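Local coordinates for protein glycerol trinitrate reductase (Agrobacterium tumefaciens, PDB 5EPD) that probably binds FMN and reduces glycerol trinitrate as an NAD(P)H-dependent flavin oxidoreductase of the old yellow enzyme family, here crystallised without its flavin, at residues Thr47-Pro57 and Tyr88-Gln99; Pro242-Pro251 and Leu274-Val285. One frame throughout, in Å; residues are numbered along the deposited sequence.

Contact 1. Residues Thr47-Pro57 and Tyr88-Gln99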
# COMPACT_ATOMS: atom_id res chain seq x y z
N THR A 47 6.92 -3.45 -2.52
CA THR A 47 6.93 -4.47 -3.53
C THR A 47 8.28 -5.18 -3.64
O THR A 47 9.34 -4.51 -3.78
CB THR A 47 6.59 -3.87 -4.91
OG1 THR A 47 5.30 -3.23 -4.87
CG2 THR A 47 6.60 -4.96 -5.95
N ARG A 48 8.24 -6.52 -3.63
CA ARG A 48 9.45 -7.39 -3.72
C ARG A 48 9.47 -8.40 -4.90
O ARG A 48 10.52 -8.98 -5.20
CB ARG A 48 9.66 -8.16 -2.39
CG ARG A 48 9.66 -7.30 -1.12
CD ARG A 48 10.56 -6.07 -1.22
NE ARG A 48 11.94 -6.44 -1.53
CZ ARG A 48 12.85 -6.74 -0.61
NH1 ARG A 48 12.53 -6.71 0.68
NH2 ARG A 48 14.10 -7.07 -0.98
N ASN A 49 8.34 -8.63 -5.56
CA ASN A 49 8.27 -9.49 -6.77
C ASN A 49 8.87 -10.89 -6.56
O ASN A 49 9.76 -11.34 -7.32
CB ASN A 49 8.92 -8.80 -7.97
CG ASN A 49 8.55 -7.33 -8.08
OD1 ASN A 49 9.26 -6.47 -7.54
ND2 ASN A 49 7.45 -7.02 -8.80
N ARG A 50 8.41 -11.56 -5.50
CA ARG A 50 8.89 -12.90 -5.13
C ARG A 50 7.71 -13.85 -4.80
O ARG A 50 7.81 -14.75 -3.95
CB ARG A 50 9.86 -12.80 -3.95
CG ARG A 50 11.26 -12.30 -4.27
CD ARG A 50 11.95 -11.98 -2.95
NE ARG A 50 13.38 -11.68 -3.05
CZ ARG A 50 13.91 -10.49 -3.32
NH1 ARG A 50 15.23 -10.36 -3.38
NH2 ARG A 50 13.15 -9.43 -3.55
N ALA A 51 6.57 -13.62 -5.44
CA ALA A 51 5.43 -14.51 -5.27
C ALA A 51 5.68 -15.71 -6.16
O ALA A 51 6.38 -15.59 -7.18
CB ALA A 51 4.13 -13.82 -5.66
N GLY A 52 5.10 -16.86 -5.81
CA GLY A 52 5.29 -18.06 -6.63
C GLY A 52 4.18 -18.28 -7.64
O GLY A 52 3.32 -17.43 -7.82
N ALA A 53 4.22 -19.45 -8.29
CA ALA A 53 3.12 -19.95 -9.12
C ALA A 53 1.74 -19.50 -8.62
O ALA A 53 1.47 -19.58 -7.42
CB ALA A 53 3.17 -21.48 -9.18
N GLY A 54 0.89 -19.04 -9.53
CA GLY A 54 -0.44 -18.57 -9.14
C GLY A 54 -0.46 -17.36 -8.20
O GLY A 54 -1.45 -17.13 -7.50
N PHE A 55 0.61 -16.56 -8.21
CA PHE A 55 0.67 -15.31 -7.44
C PHE A 55 0.46 -15.57 -5.93
O PHE A 55 0.02 -14.69 -5.15
CB PHE A 55 -0.33 -14.29 -8.00
CG PHE A 55 -0.37 -14.28 -9.50
CD1 PHE A 55 0.74 -13.88 -10.22
CD2 PHE A 55 -1.50 -14.70 -10.18
CE1 PHE A 55 0.72 -13.89 -11.62
CE2 PHE A 55 -1.54 -14.70 -11.57
CZ PHE A 55 -0.42 -14.31 -12.30
N VAL A 56 0.83 -16.79 -5.54
CA VAL A 56 0.79 -17.24 -4.17
C VAL A 56 2.09 -16.79 -3.51
O VAL A 56 3.14 -16.83 -4.15
CB VAL A 56 0.68 -18.79 -4.13
CG1 VAL A 56 0.70 -19.31 -2.71
CG2 VAL A 56 -0.59 -19.25 -4.86
N PRO A 57 2.03 -16.36 -2.23
CA PRO A 57 3.24 -15.90 -1.55
C PRO A 57 4.33 -16.95 -1.63
O PRO A 57 4.06 -18.13 -1.38
CB PRO A 57 2.78 -15.69 -0.11
CG PRO A 57 1.34 -15.37 -0.22
CD PRO A 57 0.84 -16.24 -1.36
N TYR A 88 2.97 -5.54 -12.08
CA TYR A 88 4.37 -5.98 -12.02
C TYR A 88 4.40 -7.51 -11.89
O TYR A 88 3.49 -8.09 -11.25
CB TYR A 88 5.05 -5.37 -10.79
CG TYR A 88 4.96 -3.87 -10.75
CD1 TYR A 88 3.83 -3.25 -10.29
CD2 TYR A 88 6.02 -3.09 -11.18
CE1 TYR A 88 3.76 -1.86 -10.24
CE2 TYR A 88 5.97 -1.72 -11.13
CZ TYR A 88 4.84 -1.11 -10.66
OH TYR A 88 4.80 0.28 -10.64
N GLN A 89 5.41 -8.14 -12.48
CA GLN A 89 5.52 -9.61 -12.39
C GLN A 89 5.67 -10.10 -10.94
O GLN A 89 6.30 -9.43 -10.09
CB GLN A 89 6.69 -10.12 -13.21
CG GLN A 89 8.07 -9.56 -12.82
CD GLN A 89 9.19 -10.21 -13.64
OE1 GLN A 89 9.19 -10.19 -14.89
NE2 GLN A 89 10.14 -10.82 -12.93
N ASP A 90 5.08 -11.26 -10.66
CA ASP A 90 5.37 -11.97 -9.39
C ASP A 90 5.02 -11.19 -8.15
O ASP A 90 5.60 -11.39 -7.09
CB ASP A 90 6.85 -12.40 -9.37
CG ASP A 90 7.19 -13.27 -10.54
OD1 ASP A 90 6.36 -14.18 -10.80
OD2 ASP A 90 8.25 -13.05 -11.19
N THR A 91 4.05 -10.29 -8.27
CA THR A 91 3.43 -9.72 -7.12
C THR A 91 2.28 -10.68 -6.73
O THR A 91 1.67 -11.32 -7.57
CB THR A 91 2.94 -8.27 -7.40
OG1 THR A 91 1.87 -8.29 -8.34
CG2 THR A 91 4.05 -7.40 -7.96
N PRO A 92 2.00 -10.81 -5.43
CA PRO A 92 0.99 -11.78 -5.00
C PRO A 92 -0.43 -11.32 -5.13
O PRO A 92 -0.69 -10.13 -5.23
CB PRO A 92 1.30 -11.98 -3.50
CG PRO A 92 1.93 -10.69 -3.08
CD PRO A 92 2.74 -10.24 -4.28
N GLY A 93 -1.36 -12.28 -5.04
CA GLY A 93 -2.79 -11.98 -5.16
C GLY A 93 -3.55 -12.22 -3.88
O GLY A 93 -3.00 -12.67 -2.86
N ILE A 94 -4.82 -11.87 -3.91
CA ILE A 94 -5.69 -12.14 -2.78
C ILE A 94 -7.07 -12.50 -3.32
O ILE A 94 -8.08 -12.18 -2.72
CB ILE A 94 -5.70 -10.96 -1.78
CG1 ILE A 94 -6.51 -11.27 -0.51
CG2 ILE A 94 -6.21 -9.69 -2.43
CD1 ILE A 94 -6.11 -12.58 0.14
N TYR A 95 -7.12 -13.18 -4.47
CA TYR A 95 -8.39 -13.48 -5.11
C TYR A 95 -8.70 -14.97 -5.27
O TYR A 95 -9.86 -15.30 -5.50
CB TYR A 95 -8.52 -12.77 -6.47
CG TYR A 95 -7.40 -13.03 -7.49
CD1 TYR A 95 -6.28 -12.21 -7.56
CD2 TYR A 95 -7.49 -14.08 -8.41
CE1 TYR A 95 -5.28 -12.43 -8.49
CE2 TYR A 95 -6.50 -14.30 -9.34
CZ TYR A 95 -5.39 -13.46 -9.38
OH TYR A 95 -4.39 -13.67 -10.30
N THR A 96 -7.69 -15.84 -5.17
CA THR A 96 -7.91 -17.30 -5.23
C THR A 96 -7.61 -17.93 -3.86
O THR A 96 -6.82 -17.39 -3.09
CB THR A 96 -7.01 -17.99 -6.27
OG1 THR A 96 -5.65 -17.95 -5.82
CG2 THR A 96 -7.13 -17.35 -7.62
N GLN A 97 -8.24 -19.07 -3.58
CA GLN A 97 -7.99 -19.82 -2.33
C GLN A 97 -6.52 -20.17 -2.11
O GLN A 97 -6.06 -20.09 -0.96
CB GLN A 97 -8.80 -21.13 -2.28
CG GLN A 97 -8.88 -21.74 -0.88
CD GLN A 97 -9.61 -20.83 0.13
OE1 GLN A 97 -10.55 -20.13 -0.22
NE2 GLN A 97 -9.18 -20.86 1.38
N ALA A 98 -5.81 -20.59 -3.17
CA ALA A 98 -4.36 -20.85 -3.11
C ALA A 98 -3.61 -19.68 -2.47
O ALA A 98 -2.82 -19.87 -1.55
CB ALA A 98 -3.80 -21.12 -4.51
N GLN A 99 -3.91 -18.46 -2.92
CA GLN A 99 -3.28 -17.25 -2.36
C GLN A 99 -3.68 -17.03 -0.90
O GLN A 99 -2.82 -16.81 -0.03
CB GLN A 99 -3.66 -16.03 -3.20
CG GLN A 99 -3.11 -16.09 -4.63
CD GLN A 99 -3.95 -15.30 -5.63
OE1 GLN A 99 -4.96 -14.65 -5.27
NE2 GLN A 99 -3.57 -15.38 -6.91
O HOH W 1 10.12 -11.53 -10.04
O HOH W 2 4.07 -15.05 -9.68
O HOH W 3 -3.50 -18.73 -7.16
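Gly54 O receives two donors: Gln99 NE2 at 2.8 Å, with an N-H...O angle of 170°, and a water that also touches Thr96 OG1. Gly54 O lies nearly in the plane of the Gln99 amide; the flip follows because NE2 donates here while OE1 accepts from Tyr95 N at 2.7 Å and from Thr96 N. The side chain closes the loop ahead of the helix, and Thr96 and Gln99 form a capping box. One residue on, Phe55 O takes Gly93 N at 2.8 Å on a lone pair. Phe55 CG is anti to the carbonyl carbon (chi1 -41°), and the ring lies alongside the Gln99 chain with NE2 at its edge; Tyr95 OH approaches Phe55 CD2 obliquely, 3.1 Å away. Phe55 and Val56 both face Gly52, a G1 beta bulge.

At the other end, Asn49 ND2 donates to Gln89 O (3.0 Å, 165°), in the carbonyl plane, and Ala51 N binds Asp90 O at 2.9 Å. A water ties Asn49 O to Asp90 OD2 and to NE2 of Gln89, whose OE1 takes Asn155 N. Midway between the two ends, Ala51 CB packs 4.0 Å from Pro92 CB.

The hairpin 51-52/56-57 meets the start of helix 97-112 through Val56 CG2, 3.7 Å from Ala98 CB; further along that helix Trp103 touches Pro57 and Pro92, while Pro92 also touches barrel strand 73-80 and Thr91 OG1 bonds Gln80.

Contact 2. Residues Pro242-Pro251 and Leu274-Val285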
# COMPACT_ATOMS: atom_id res chain seq x y z
N PRO A 242 -15.24 -0.44 9.41
CA PRO A 242 -14.35 0.70 9.22
C PRO A 242 -13.11 0.60 10.08
O PRO A 242 -12.06 1.16 9.73
CB PRO A 242 -15.18 1.91 9.67
CG PRO A 242 -16.52 1.42 10.04
CD PRO A 242 -16.59 -0.07 9.87
N GLU A 243 -13.27 -0.08 11.22
CA GLU A 243 -12.19 -0.28 12.19
C GLU A 243 -11.12 -1.28 11.71
O GLU A 243 -10.13 -1.46 12.38
CB GLU A 243 -12.77 -0.71 13.57
CG GLU A 243 -13.08 -2.21 13.77
CD GLU A 243 -14.29 -2.74 12.99
OE1 GLU A 243 -15.19 -1.94 12.67
OE2 GLU A 243 -14.35 -3.97 12.73
N ARG A 244 -11.33 -1.95 10.60
CA ARG A 244 -10.27 -2.73 9.98
C ARG A 244 -9.90 -2.17 8.59
O ARG A 244 -9.14 -2.81 7.84
CB ARG A 244 -10.70 -4.17 9.86
CG ARG A 244 -10.83 -4.93 11.18
CD ARG A 244 -12.09 -5.77 11.15
NE ARG A 244 -11.88 -7.20 11.36
CZ ARG A 244 -12.63 -8.16 10.82
NH1 ARG A 244 -13.63 -7.88 9.98
NH2 ARG A 244 -12.36 -9.43 11.10
N THR A 245 -10.41 -0.98 8.26
CA THR A 245 -10.15 -0.34 6.97
C THR A 245 -9.23 0.88 7.10
O THR A 245 -9.43 1.74 7.97
CB THR A 245 -11.45 0.09 6.27
OG1 THR A 245 -12.33 -1.04 6.18
CG2 THR A 245 -11.18 0.62 4.85
N GLY A 246 -8.20 0.92 6.26
CA GLY A 246 -7.36 2.10 6.09
C GLY A 246 -7.28 2.38 4.60
O GLY A 246 -7.68 1.55 3.78
N ILE A 247 -6.77 3.56 4.26
CA ILE A 247 -6.48 3.88 2.88
C ILE A 247 -5.14 4.61 2.88
O ILE A 247 -4.81 5.31 3.86
CB ILE A 247 -7.61 4.74 2.27
CG1 ILE A 247 -7.39 4.97 0.79
CG2 ILE A 247 -7.72 6.08 2.99
CD1 ILE A 247 -8.54 5.70 0.14
N ARG A 248 -4.37 4.42 1.80
CA ARG A 248 -3.17 5.23 1.52
C ARG A 248 -3.46 6.22 0.38
O ARG A 248 -4.04 5.83 -0.61
CB ARG A 248 -2.01 4.33 1.09
CG ARG A 248 -0.65 5.02 1.02
CD ARG A 248 0.49 4.03 0.71
NE ARG A 248 1.69 4.28 1.54
CZ ARG A 248 2.95 4.03 1.17
NH1 ARG A 248 3.22 3.53 -0.03
NH2 ARG A 248 3.97 4.29 2.01
N ILE A 249 -3.02 7.49 0.53
CA ILE A 249 -3.08 8.50 -0.53
C ILE A 249 -1.77 9.27 -0.65
O ILE A 249 -0.97 9.34 0.28
CB ILE A 249 -4.19 9.56 -0.28
CG1 ILE A 249 -3.90 10.34 1.01
CG2 ILE A 249 -5.55 8.87 -0.22
CD1 ILE A 249 -4.92 11.39 1.40
N SER A 250 -1.58 9.87 -1.81
CA SER A 250 -0.37 10.63 -2.12
C SER A 250 -0.79 11.89 -2.90
O SER A 250 -0.73 11.90 -4.14
CB SER A 250 0.55 9.76 -3.00
OG SER A 250 -0.09 9.38 -4.23
N PRO A 251 -1.26 12.94 -2.18
CA PRO A 251 -1.80 14.16 -2.81
C PRO A 251 -0.89 14.78 -3.87
O PRO A 251 -1.37 15.13 -4.96
CB PRO A 251 -1.94 15.12 -1.62
CG PRO A 251 -2.22 14.22 -0.48
CD PRO A 251 -1.36 13.01 -0.71
N LEU A 274 -13.74 10.55 3.51
CA LEU A 274 -13.16 9.39 4.18
C LEU A 274 -13.49 9.45 5.65
O LEU A 274 -13.90 8.44 6.21
CB LEU A 274 -11.65 9.30 3.99
CG LEU A 274 -11.21 8.88 2.60
CD1 LEU A 274 -9.73 9.23 2.42
CD2 LEU A 274 -11.48 7.39 2.37
N ASP A 275 -13.32 10.61 6.26
CA ASP A 275 -13.64 10.76 7.67
C ASP A 275 -15.11 10.42 7.94
O ASP A 275 -15.43 9.79 8.96
CB ASP A 275 -13.36 12.17 8.16
CG ASP A 275 -13.42 12.28 9.67
OD1 ASP A 275 -12.82 11.43 10.36
OD2 ASP A 275 -14.07 13.21 10.17
N ALA A 276 -15.97 10.83 7.03
CA ALA A 276 -17.40 10.56 7.14
C ALA A 276 -17.71 9.07 7.16
O ALA A 276 -18.64 8.66 7.84
CB ALA A 276 -18.17 11.25 6.01
N LEU A 277 -16.93 8.27 6.41
CA LEU A 277 -17.10 6.81 6.41
C LEU A 277 -16.64 6.13 7.71
O LEU A 277 -16.91 4.95 7.92
CB LEU A 277 -16.36 6.18 5.22
CG LEU A 277 -16.99 6.40 3.85
CD1 LEU A 277 -16.02 6.11 2.70
CD2 LEU A 277 -18.23 5.52 3.74
N GLY A 278 -15.93 6.87 8.56
CA GLY A 278 -15.54 6.37 9.89
C GLY A 278 -14.33 5.45 9.91
O GLY A 278 -14.07 4.79 10.91
N ILE A 279 -13.58 5.43 8.82
CA ILE A 279 -12.47 4.47 8.70
C ILE A 279 -11.39 4.72 9.73
O ILE A 279 -11.16 5.86 10.18
CB ILE A 279 -11.85 4.39 7.28
CG1 ILE A 279 -11.43 5.77 6.79
CG2 ILE A 279 -12.81 3.73 6.29
CD1 ILE A 279 -10.51 5.69 5.60
N ALA A 280 -10.73 3.62 10.10
CA ALA A 280 -9.67 3.61 11.11
C ALA A 280 -8.50 4.58 10.84
O ALA A 280 -8.00 5.19 11.77
CB ALA A 280 -9.14 2.19 11.28
N TYR A 281 -8.06 4.71 9.58
CA TYR A 281 -6.90 5.56 9.32
C TYR A 281 -6.69 5.97 7.88
O TYR A 281 -7.10 5.28 6.95
CB TYR A 281 -5.62 4.86 9.83
CG TYR A 281 -5.08 3.74 8.96
CD1 TYR A 281 -4.37 4.00 7.80
CD2 TYR A 281 -5.24 2.40 9.34
CE1 TYR A 281 -3.85 2.97 7.02
CE2 TYR A 281 -4.71 1.36 8.59
CZ TYR A 281 -4.01 1.65 7.43
OH TYR A 281 -3.49 0.63 6.67
N ILE A 282 -6.02 7.11 7.72
CA ILE A 282 -5.44 7.49 6.44
C ILE A 282 -3.92 7.41 6.56
O ILE A 282 -3.33 7.66 7.61
CB ILE A 282 -5.89 8.89 5.94
CG1 ILE A 282 -5.57 10.00 6.96
CG2 ILE A 282 -7.38 8.88 5.59
CD1 ILE A 282 -5.86 11.39 6.45
N HIS A 283 -3.30 7.03 5.44
CA HIS A 283 -1.85 6.86 5.34
C HIS A 283 -1.39 7.79 4.21
O HIS A 283 -1.68 7.57 3.02
CB HIS A 283 -1.56 5.38 5.02
CG HIS A 283 -0.11 5.02 4.97
ND1 HIS A 283 0.31 3.71 4.98
CD2 HIS A 283 1.01 5.78 4.92
CE1 HIS A 283 1.63 3.67 4.94
NE2 HIS A 283 2.08 4.92 4.89
N VAL A 284 -0.67 8.84 4.57
CA VAL A 284 -0.38 9.89 3.62
C VAL A 284 1.10 9.90 3.27
O VAL A 284 1.96 10.04 4.16
CB VAL A 284 -0.86 11.28 4.13
CG1 VAL A 284 -0.59 12.37 3.09
CG2 VAL A 284 -2.35 11.24 4.50
N VAL A 285 1.37 9.73 1.98
CA VAL A 285 2.69 9.88 1.40
C VAL A 285 2.86 11.40 1.20
O VAL A 285 2.15 11.99 0.37
CB VAL A 285 2.78 9.13 0.05
CG1 VAL A 285 4.13 9.38 -0.59
CG2 VAL A 285 2.51 7.63 0.23
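Arg248 and His283 each carry CG anti to the backbone N (chi1 -176° for His283), which lays the two side chains next to each other, pointing the same way on one face of a parallel sheet. Arg248 NE sits over the centre of the imidazole, and the guanidinium is turned 69° from the ring plane; Val285 CG2 lies over one face of the guanidinium. The strands 245-249 and 281-284 are neighbours in the TIM barrel, joined by helix 263-276 in a beta-alpha-beta unit. Their parallel pairing is read from alternating bonds: Ile247 N to Tyr281 O (3.2 Å), His283 N to Ile247 O (2.8 Å), Ile249 N to His283 O (2.8 Å) and Val285 N to Ile249 O (2.9 Å).

On the other face, toward the helices, Ile247 CG2 is 3.8 Å from each of Leu274 CD1, Ile279 CD1 and Ile282 CG2. The Leu274 side chain crosses that of Ile247 at about a right angle, and Ile249 lies alongside Val284. Where the helix ends, Gly278 leaves helical geometry with positive phi, and the chain turns into the second strand. There Pro242 O is held by both Ala280 N and Thr245 N, which arrive from opposite faces of its carbonyl plane.

Tyr281 OH and His283 ND1 both bond Glu194 OE2 on strand 193-196, which is consistent with Glu194 holding both rings in place. With no side chain at Gly246, the phenol ring of Tyr281 closes directly on the backbone: Gly246 CA stands 3.6 Å from the ring centroid, only 8° off its normal.

Overall arrangement
Contact 1 closes before contact 2 opens along the chain, and their centres lie about 25 Å apart on opposite sides of the centre of the chain; the nearest atoms are about 8 Å apart, so the two do not touch. Both belong to the same TIM-barrel fold. Contact 2 is part of the wall, pairing the fifth and sixth strands, 245-249 and 281-284. Contact 1 instead joins a small antiparallel hairpin, reached from strand 41-43, to the loop that leads from strand 73-80 into helix 97-112. Contact 2 therefore supplies one of the strand pairs of the closed sheet, whereas contact 1 packs connecting segments beside the early strands.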